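Local structure of acyl-[acyl-carrier-protein]--UDP-N-acetylglucosamine O-acyltransferase (Helicobacter pylori, 1J2Z) at residues K215-F218 against S223-E226; H196-L201 against K205-I210. The protein catalyses the transfer of a (3R)-hydroxyacyl chain from acyl carrier protein to UDP-N-acetylglucosamine, the first step of lipid A biosynthesis. All coordinates share one frame; numbering follows the deposited sequence.

Contact 1. Residues K215-F218 against S223-E226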
# COMPACT_ATOMS: atom_id res chain seq x y z
N LYS A 215 -29.30 7.07 19.56
CA LYS A 215 -29.07 7.95 20.70
C LYS A 215 -29.42 7.22 21.99
O LYS A 215 -28.71 7.34 22.99
CB LYS A 215 -29.90 9.23 20.54
CG LYS A 215 -29.40 10.10 19.39
CD LYS A 215 -30.31 11.27 19.06
CE LYS A 215 -29.76 12.04 17.85
NZ LYS A 215 -30.66 13.13 17.38
N ARG A 216 -30.49 6.45 21.97
CA ARG A 216 -30.91 5.69 23.14
C ARG A 216 -30.02 4.48 23.35
O ARG A 216 -29.67 4.13 24.48
CB ARG A 216 -32.37 5.26 23.01
CG ARG A 216 -33.34 6.43 23.13
CD ARG A 216 -34.79 5.99 23.02
NE ARG A 216 -35.17 5.63 21.66
CZ ARG A 216 -35.52 4.41 21.29
NH1 ARG A 216 -35.54 3.43 22.18
NH2 ARG A 216 -35.87 4.17 20.03
N LEU A 217 -29.63 3.83 22.25
CA LEU A 217 -28.77 2.66 22.32
C LEU A 217 -27.41 2.96 22.92
O LEU A 217 -26.88 2.16 23.70
CB LEU A 217 -28.57 2.05 20.93
CG LEU A 217 -29.69 1.16 20.39
CD1 LEU A 217 -29.35 0.72 18.98
CD2 LEU A 217 -29.89 -0.04 21.31
N PHE A 218 -26.85 4.11 22.56
CA PHE A 218 -25.53 4.47 23.05
C PHE A 218 -25.47 5.29 24.32
O PHE A 218 -24.48 6.00 24.56
CB PHE A 218 -24.74 5.16 21.94
CG PHE A 218 -24.29 4.22 20.86
CD1 PHE A 218 -24.91 4.21 19.62
CD2 PHE A 218 -23.25 3.32 21.09
CE1 PHE A 218 -24.51 3.32 18.63
CE2 PHE A 218 -22.84 2.43 20.11
CZ PHE A 218 -23.47 2.43 18.87
N SER A 223 -25.86 -1.12 29.45
CA SER A 223 -24.92 -1.57 28.43
C SER A 223 -25.61 -1.53 27.07
O SER A 223 -26.84 -1.50 27.00
CB SER A 223 -24.46 -3.00 28.71
OG SER A 223 -25.51 -3.92 28.54
N LEU A 224 -24.82 -1.52 26.01
CA LEU A 224 -25.35 -1.49 24.66
C LEU A 224 -26.25 -2.72 24.48
O LEU A 224 -27.36 -2.62 23.97
CB LEU A 224 -24.20 -1.55 23.65
CG LEU A 224 -24.40 -1.02 22.22
CD1 LEU A 224 -23.22 -1.45 21.38
CD2 LEU A 224 -25.69 -1.55 21.63
N ARG A 225 -25.74 -3.87 24.91
CA ARG A 225 -26.48 -5.12 24.80
C ARG A 225 -27.85 -5.06 25.47
O ARG A 225 -28.85 -5.46 24.88
CB ARG A 225 -25.64 -6.26 25.38
CG ARG A 225 -26.37 -7.59 25.53
CD ARG A 225 -25.37 -8.71 25.81
NE ARG A 225 -24.65 -9.08 24.60
CZ ARG A 225 -25.07 -9.98 23.72
NH1 ARG A 225 -26.22 -10.62 23.92
NH2 ARG A 225 -24.36 -10.23 22.63
N GLU A 226 -27.88 -4.57 26.71
CA GLU A 226 -29.14 -4.47 27.43
C GLU A 226 -30.11 -3.51 26.75
O GLU A 226 -31.31 -3.77 26.70
CB GLU A 226 -28.90 -4.04 28.88
CG GLU A 226 -28.21 -5.09 29.74
CD GLU A 226 -28.93 -6.44 29.70
OE1 GLU A 226 -28.48 -7.35 28.97
OE2 GLU A 226 -29.96 -6.58 30.39
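Leu224, in the first turn of helix 224-234, sends its two methyls to Leu217, the last residue of helix 204-217, and Phe218 just after it, closing the loop between these helices in the C-terminal helical domain. Its CD1 lies 4.1 Å from Phe218 CE2, approaching the ring obliquely, and the two side chains run side by side in the same direction. CG of Leu224 stands anti to the backbone N (chi1 -157°), turning the isobutyl group back across the gap. The other methyl, Leu224 CD2, looks toward Leu217 CD2 at 4.5 Å, a loose apolar approach. The backbones approach as well: Leu217 O is 4.1 Å from Leu224 CA. Phe218 has left helical geometry; its CB starts away from Leu224, and it is CE2 of the ring that meets the methyl. Ser223 is the N-cap of the second helix, its OG accepting a nearly straight hydrogen bond from Glu226 N (3.1 Å, 163°). Leu217 and Leu224 both rest on Ile248 of helix 239-250, and Arg216 forms a salt bridge with Glu231. The side chains meet by van der Waals contact alone, over a modest area, while the capping serine settles the start of the helix that carries Leu224.

Contact 2. Residues H196-L201 against K205-I210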
# COMPACT_ATOMS: atom_id res chain seq x y z
N HIS A 196 -25.88 10.80 4.00
CA HIS A 196 -25.94 10.78 2.55
C HIS A 196 -26.46 9.46 2.00
O HIS A 196 -27.19 9.44 1.01
CB HIS A 196 -24.56 11.07 1.95
CG HIS A 196 -24.51 10.92 0.47
ND1 HIS A 196 -24.39 9.69 -0.15
CD2 HIS A 196 -24.61 11.83 -0.53
CE1 HIS A 196 -24.42 9.85 -1.46
NE2 HIS A 196 -24.55 11.14 -1.72
N ARG A 197 -26.09 8.36 2.65
CA ARG A 197 -26.53 7.04 2.21
C ARG A 197 -27.99 6.80 2.58
O ARG A 197 -28.78 6.32 1.76
CB ARG A 197 -25.68 5.95 2.86
CG ARG A 197 -26.11 4.55 2.50
CD ARG A 197 -25.25 3.99 1.39
NE ARG A 197 -25.23 4.84 0.21
CZ ARG A 197 -24.38 4.70 -0.80
NH1 ARG A 197 -23.47 3.73 -0.76
NH2 ARG A 197 -24.43 5.51 -1.85
N MET A 198 -28.35 7.13 3.82
CA MET A 198 -29.72 6.94 4.28
C MET A 198 -30.71 7.73 3.43
O MET A 198 -31.81 7.26 3.16
CB MET A 198 -29.86 7.36 5.75
CG MET A 198 -28.91 6.65 6.70
SD MET A 198 -29.26 7.03 8.43
CE MET A 198 -28.66 8.69 8.53
N ARG A 199 -30.31 8.93 3.02
CA ARG A 199 -31.17 9.79 2.22
C ARG A 199 -31.55 9.22 0.85
O ARG A 199 -32.56 9.61 0.27
CB ARG A 199 -30.52 11.17 2.03
CG ARG A 199 -30.49 12.01 3.30
CD ARG A 199 -29.97 13.41 3.02
NE ARG A 199 -28.58 13.39 2.55
CZ ARG A 199 -27.91 14.47 2.16
NH1 ARG A 199 -28.49 15.66 2.17
NH2 ARG A 199 -26.65 14.35 1.77
N GLN A 200 -30.75 8.30 0.34
CA GLN A 200 -31.07 7.71 -0.96
C GLN A 200 -31.79 6.38 -0.82
O GLN A 200 -32.52 5.97 -1.71
CB GLN A 200 -29.81 7.53 -1.81
CG GLN A 200 -28.72 6.69 -1.18
CD GLN A 200 -27.69 6.23 -2.20
OE1 GLN A 200 -27.95 5.32 -2.99
NE2 GLN A 200 -26.52 6.87 -2.19
N LEU A 201 -31.60 5.72 0.32
CA LEU A 201 -32.24 4.42 0.54
C LEU A 201 -33.43 4.47 1.50
O LEU A 201 -34.33 3.64 1.41
CB LEU A 201 -31.22 3.42 1.10
CG LEU A 201 -30.03 3.00 0.23
CD1 LEU A 201 -29.05 2.20 1.08
CD2 LEU A 201 -30.53 2.17 -0.94
N LYS A 205 -38.89 9.94 7.62
CA LYS A 205 -39.42 9.48 8.91
C LYS A 205 -38.54 8.42 9.55
O LYS A 205 -38.23 8.49 10.74
CB LYS A 205 -40.84 8.93 8.75
CG LYS A 205 -40.92 7.64 7.95
CD LYS A 205 -42.28 6.99 8.09
CE LYS A 205 -42.31 5.63 7.40
NZ LYS A 205 -43.62 4.95 7.54
N ASP A 206 -38.13 7.43 8.76
CA ASP A 206 -37.30 6.35 9.27
C ASP A 206 -35.90 6.81 9.62
O ASP A 206 -35.27 6.27 10.53
CB ASP A 206 -37.25 5.21 8.24
CG ASP A 206 -38.62 4.63 7.95
OD1 ASP A 206 -39.36 4.33 8.92
OD2 ASP A 206 -38.96 4.47 6.76
N ILE A 207 -35.41 7.83 8.92
CA ILE A 207 -34.08 8.35 9.21
C ILE A 207 -34.09 8.97 10.60
O ILE A 207 -33.14 8.80 11.37
CB ILE A 207 -33.66 9.40 8.16
CG1 ILE A 207 -33.50 8.71 6.80
CG2 ILE A 207 -32.34 10.05 8.57
CD1 ILE A 207 -33.11 9.66 5.67
N ASP A 208 -35.17 9.68 10.93
CA ASP A 208 -35.30 10.31 12.25
C ASP A 208 -35.35 9.22 13.32
O ASP A 208 -34.69 9.32 14.36
CB ASP A 208 -36.58 11.14 12.34
CG ASP A 208 -36.61 12.29 11.36
OD1 ASP A 208 -35.61 13.03 11.29
OD2 ASP A 208 -37.64 12.46 10.67
N PHE A 209 -36.14 8.19 13.05
CA PHE A 209 -36.29 7.08 13.98
C PHE A 209 -34.93 6.46 14.30
O PHE A 209 -34.63 6.18 15.46
CB PHE A 209 -37.22 6.03 13.38
CG PHE A 209 -37.39 4.80 14.23
CD1 PHE A 209 -36.47 3.76 14.17
CD2 PHE A 209 -38.46 4.70 15.12
CE1 PHE A 209 -36.61 2.64 14.97
CE2 PHE A 209 -38.61 3.58 15.93
CZ PHE A 209 -37.68 2.54 15.85
N ILE A 210 -34.11 6.25 13.27
CA ILE A 210 -32.79 5.66 13.46
C ILE A 210 -31.91 6.53 14.35
O ILE A 210 -31.26 6.02 15.27
CB ILE A 210 -32.10 5.42 12.10
CG1 ILE A 210 -32.92 4.39 11.31
CG2 ILE A 210 -30.67 4.92 12.31
CD1 ILE A 210 -32.43 4.15 9.90
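The turn between two successive helices of the C-terminal helical domain, which follows the left-handed beta-helix, brings helix 195-201 against the first turns of helix 204-217, with Met198 and Ile207 packed between them. Both CB atoms point into the contact, and the two side chains cross obliquely. Ile207 makes the contact with three carbons. Its CD1 reaches furthest, to 3.7 Å from Met198 O and 3.9 Å from Arg199 N, so this methyl lies against the backbone of the first helix. CG1 passes 4.0 Å from Met198 CB, and CG2 meets the terminal methyl, Met198 CE, at 3.9 Å. Ile207 can use both branches because CG1 is anti to the carbonyl carbon while CG2 is anti to the backbone N. In Met198 the chain leaves CB extended (chi2 -173°) and then bends about the CG–SD bond (chi3 -73°), which brings CE round to the CG2 branch. Arg199 adds the aliphatic root of its side chain, CG lying 4.2 Å from Ile207 CD1, while its guanidinium leads away from the second helix. Met198 also touches Tyr180 and Leu193, and one turn further along, Ile210 packs on Phe240 of helix 239-250. Met198 and Ile207 are both buried, and their contact consists of van der Waals packing: one methyl of Ile207 rests on the backbone of the first helix and the thioether methyl of Met198 on its other branch, fitting the two helices together by shape rather than by polar bonds.

Beyond strand 189-191, which runs antiparallel to 181-184 after the beta-helix, the chain enters helix 195-201, turns, and continues into helix 204-217. Contact 2 closes that first short turn, with three residues between its segments. Helix 204-217 then carries the chain to contact 1, which closes the next turn, four residues long, into helix 224-234. The two contacts are in series, neither nesting nor crossing, and they use opposite ends of helix 204-217, their centres 20 Å apart and their nearest atoms about 5 Å apart. Together they tie three successive helices, and side chains from the segments of both contacts also touch helix 239-250.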